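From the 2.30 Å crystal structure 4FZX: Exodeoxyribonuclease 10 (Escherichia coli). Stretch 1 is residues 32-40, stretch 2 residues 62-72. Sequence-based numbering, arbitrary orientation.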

# COMPACT_ATOMS: atom_id res chain seq x y z
N PRO C 32 9.83 27.62 -32.16
CA PRO C 32 8.66 27.00 -32.78
C PRO C 32 8.94 26.43 -34.18
O PRO C 32 9.63 27.05 -34.98
CB PRO C 32 7.65 28.15 -32.88
CG PRO C 32 8.51 29.39 -32.92
CD PRO C 32 9.66 29.08 -32.00
N MSE C 33 8.30 25.32 -34.49
CA MSE C 33 8.49 24.63 -35.76
C MSE C 33 7.18 23.89 -36.07
O MSE C 33 6.61 23.28 -35.19
CB MSE C 33 9.64 23.63 -35.61
CG MSE C 33 10.05 22.94 -36.90
SE MSE C 33 11.65 21.81 -36.69
CE MSE C 33 12.92 23.12 -36.06
N SER C 34 6.69 23.99 -37.30
CA SER C 34 5.56 23.17 -37.74
C SER C 34 5.63 22.85 -39.20
O SER C 34 6.15 23.64 -40.01
CB SER C 34 4.22 23.87 -37.44
OG SER C 34 4.15 25.14 -38.07
N HIS C 35 5.11 21.69 -39.56
CA HIS C 35 4.97 21.34 -40.95
C HIS C 35 3.62 20.69 -41.13
O HIS C 35 3.27 19.75 -40.37
CB HIS C 35 6.05 20.33 -41.38
CG HIS C 35 7.44 20.87 -41.30
ND1 HIS C 35 8.14 20.93 -40.12
CD2 HIS C 35 8.24 21.41 -42.25
CE1 HIS C 35 9.34 21.45 -40.35
NE2 HIS C 35 9.42 21.73 -41.64
N LEU C 36 2.92 21.08 -42.19
CA LEU C 36 1.89 20.24 -42.75
C LEU C 36 2.53 19.11 -43.54
O LEU C 36 3.54 19.31 -44.21
CB LEU C 36 0.96 21.04 -43.66
CG LEU C 36 -0.03 21.94 -42.91
CD1 LEU C 36 -0.42 23.15 -43.77
CD2 LEU C 36 -1.24 21.11 -42.49
N VAL C 37 1.88 17.96 -43.53
CA VAL C 37 2.50 16.74 -44.00
C VAL C 37 1.51 15.96 -44.87
O VAL C 37 0.33 15.86 -44.53
CB VAL C 37 2.91 15.85 -42.82
CG1 VAL C 37 3.37 14.47 -43.32
CG2 VAL C 37 3.97 16.53 -41.98
N ARG C 38 2.02 15.41 -45.97
CA ARG C 38 1.23 14.52 -46.80
C ARG C 38 1.14 13.13 -46.18
O ARG C 38 2.13 12.48 -45.98
CB ARG C 38 1.85 14.43 -48.19
CG ARG C 38 0.98 13.74 -49.23
CD ARG C 38 1.73 13.69 -50.53
NE ARG C 38 1.00 12.98 -51.58
CZ ARG C 38 1.50 12.72 -52.78
NH1 ARG C 38 2.74 13.09 -53.08
NH2 ARG C 38 0.77 12.08 -53.68
N PRO C 39 -0.08 12.67 -45.88
CA PRO C 39 -0.19 11.43 -45.12
C PRO C 39 -0.05 10.19 -46.00
O PRO C 39 -0.19 10.27 -47.21
CB PRO C 39 -1.61 11.51 -44.55
CG PRO C 39 -2.36 12.29 -45.58
CD PRO C 39 -1.39 13.30 -46.12
N ASP C 40 0.20 9.04 -45.38
CA ASP C 40 0.38 7.79 -46.12
C ASP C 40 -0.97 7.14 -46.43
O ASP C 40 -1.03 6.00 -46.89
CB ASP C 40 1.28 6.83 -45.33
CG ASP C 40 0.71 6.45 -43.95
OD1 ASP C 40 -0.40 6.90 -43.61
OD2 ASP C 40 1.38 5.71 -43.21
N PRO C 62 5.38 17.66 -48.09
CA PRO C 62 6.37 16.59 -47.97
C PRO C 62 5.82 15.38 -47.18
O PRO C 62 4.91 15.55 -46.36
CB PRO C 62 7.53 17.25 -47.20
CG PRO C 62 7.27 18.73 -47.26
CD PRO C 62 5.81 18.93 -47.47
N TRP C 63 6.36 14.19 -47.44
CA TRP C 63 6.07 13.01 -46.62
C TRP C 63 6.68 13.17 -45.23
O TRP C 63 7.58 13.98 -45.05
CB TRP C 63 6.63 11.74 -47.26
CG TRP C 63 6.20 11.52 -48.69
CD1 TRP C 63 6.98 11.61 -49.81
CD2 TRP C 63 4.91 11.07 -49.14
NE1 TRP C 63 6.26 11.28 -50.93
CE2 TRP C 63 4.99 10.92 -50.55
CE3 TRP C 63 3.70 10.77 -48.50
CZ2 TRP C 63 3.90 10.53 -51.33
CZ3 TRP C 63 2.62 10.36 -49.27
CH2 TRP C 63 2.73 10.22 -50.68
N ILE C 64 6.19 12.40 -44.26
CA ILE C 64 6.70 12.49 -42.89
C ILE C 64 8.22 12.24 -42.82
O ILE C 64 8.94 12.94 -42.09
CB ILE C 64 5.93 11.58 -41.88
CG1 ILE C 64 6.39 11.81 -40.44
CG2 ILE C 64 6.04 10.10 -42.23
CD1 ILE C 64 6.28 13.25 -39.98
N GLU C 65 8.69 11.27 -43.60
CA GLU C 65 10.12 10.93 -43.68
C GLU C 65 10.98 12.13 -44.06
O GLU C 65 12.09 12.28 -43.58
CB GLU C 65 10.33 9.79 -44.69
CG GLU C 65 9.84 8.44 -44.20
CD GLU C 65 8.33 8.24 -44.39
OE1 GLU C 65 7.79 7.27 -43.80
OE2 GLU C 65 7.69 9.04 -45.12
N ASP C 66 10.43 12.98 -44.93
CA ASP C 66 11.14 14.13 -45.47
C ASP C 66 11.30 15.21 -44.41
O ASP C 66 12.17 16.07 -44.51
CB ASP C 66 10.36 14.71 -46.66
CG ASP C 66 10.28 13.75 -47.86
OD1 ASP C 66 11.22 12.93 -48.04
OD2 ASP C 66 9.30 13.86 -48.64
N VAL C 67 10.42 15.18 -43.42
CA VAL C 67 10.19 16.34 -42.55
C VAL C 67 10.69 16.02 -41.14
O VAL C 67 11.27 16.88 -40.46
CB VAL C 67 8.67 16.74 -42.59
CG1 VAL C 67 8.11 16.96 -41.22
CG2 VAL C 67 8.44 17.96 -43.50
N ILE C 68 10.62 14.75 -40.78
CA ILE C 68 10.97 14.33 -39.42
C ILE C 68 12.40 14.68 -38.97
O ILE C 68 12.60 15.05 -37.81
CB ILE C 68 10.60 12.84 -39.13
CG1 ILE C 68 10.45 12.62 -37.63
CG2 ILE C 68 11.62 11.89 -39.73
CD1 ILE C 68 9.38 13.50 -36.98
N PRO C 69 13.38 14.67 -39.90
CA PRO C 69 14.75 14.96 -39.44
C PRO C 69 14.93 16.35 -38.85
O PRO C 69 15.79 16.53 -37.99
CB PRO C 69 15.60 14.77 -40.70
CG PRO C 69 14.76 13.87 -41.59
CD PRO C 69 13.35 14.32 -41.33
N HIS C 70 14.05 17.29 -39.19
CA HIS C 70 14.12 18.65 -38.64
C HIS C 70 13.81 18.71 -37.16
O HIS C 70 14.16 19.67 -36.48
CB HIS C 70 13.18 19.58 -39.39
CG HIS C 70 13.48 19.70 -40.85
ND1 HIS C 70 12.53 19.49 -41.82
CD2 HIS C 70 14.64 19.96 -41.50
CE1 HIS C 70 13.09 19.63 -43.01
NE2 HIS C 70 14.37 19.91 -42.84
N TYR C 71 13.19 17.65 -36.66
CA TYR C 71 12.81 17.55 -35.26
C TYR C 71 13.83 16.77 -34.42
O TYR C 71 13.74 16.77 -33.17
CB TYR C 71 11.41 16.92 -35.15
CG TYR C 71 10.35 17.80 -35.79
CD1 TYR C 71 9.67 18.76 -35.04
CD2 TYR C 71 10.13 17.76 -37.17
CE1 TYR C 71 8.75 19.64 -35.65
CE2 TYR C 71 9.23 18.64 -37.79
CZ TYR C 71 8.53 19.57 -37.02
OH TYR C 71 7.64 20.42 -37.62
N TYR C 72 14.83 16.17 -35.08
CA TYR C 72 15.98 15.60 -34.36
C TYR C 72 16.73 16.66 -33.57
O TYR C 72 16.60 17.86 -33.84
CB TYR C 72 16.96 14.89 -35.31
CG TYR C 72 16.38 13.72 -36.07
CD1 TYR C 72 15.26 13.05 -35.61
CD2 TYR C 72 16.97 13.27 -37.24
CE1 TYR C 72 14.69 12.01 -36.32
CE2 TYR C 72 16.42 12.20 -37.96
CZ TYR C 72 15.27 11.59 -37.50
OH TYR C 72 14.73 10.53 -38.18
O HOH W 1 3.61 10.86 -44.49

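A segment leaving a strand can still hold a neighbouring one by bonding through the backbone where the chains run close, and through side chains where they spread apart, as well as beside the backbone bond. These two stretches of Exodeoxyribonuclease 10 illustrate the principle. Residues 32-36 form the end of an extended strand, which passes into a loop. The second stretch enters as a loop and then winds into helical turns. The two backbones lie closest at the loop ends, where the CA atoms of Arg 38 and Trp 63 are 5.1 Å apart, and diverge to 8.3 Å between the CA atoms of Met 33 and Tyr 71. Side chains span the wider part.

At the narrow end the backbones bond directly. The amide N of Arg 38 donates to O of Pro 62 over 2.9 Å, and the same oxygen receives a CA-H contact from CA of Val 37 at 3.6 Å. On the carbonyl side of the same Arg 38, its O and the N of Ile 64, two residues beyond Pro 62, are 4.4 Å apart, too far for a direct bond. Water 1 closes the gap, donating to Arg 38 O at 2.7 Å and accepting from Ile 64 N at 3.0 Å, and so continues the backbone pairing through solvent.

The CA-to-CB bond of Trp 63 points away from the first stretch, yet its indole comes back to meet the extended Arg 38 side chain. CD of Arg 38 sits 3.7 Å from the centroid of the six-membered ring of Trp 63, over its face, a favourable place for a C-H group polarised by the nearby guanidinium. That guanidinium in turn lays a face toward the indole, with NH1 of Arg 38 3.3 Å from CZ2 of Trp 63.

Deeper in, Val 37 supplies apolar packing: its CG1 lies 4.1 Å from CB of Ile 64, and its CG2 4.2 Å from CG1 of Val 67.

Toward the wide end, alternation along the strand turns Met 33 and His 35 to the helical segment and Ser 34 away. ND1 of His 35 and OH of Tyr 71 share a short hydrogen bond of 2.6 Å, near the imidazole plane, where the nitrogen's bonding direction lies. The selenium of Met 33, a selenomethionine, rests over the face of the same tyrosine, with SE 3.8 Å from the Tyr 71 ring centroid. Tyr 71 thus uses its hydroxyl for a polar bond and its ring for a soft, polarisable contact. Beside it, the rings of His 35 and His 70 are nearly parallel but slid apart, and barely overlap.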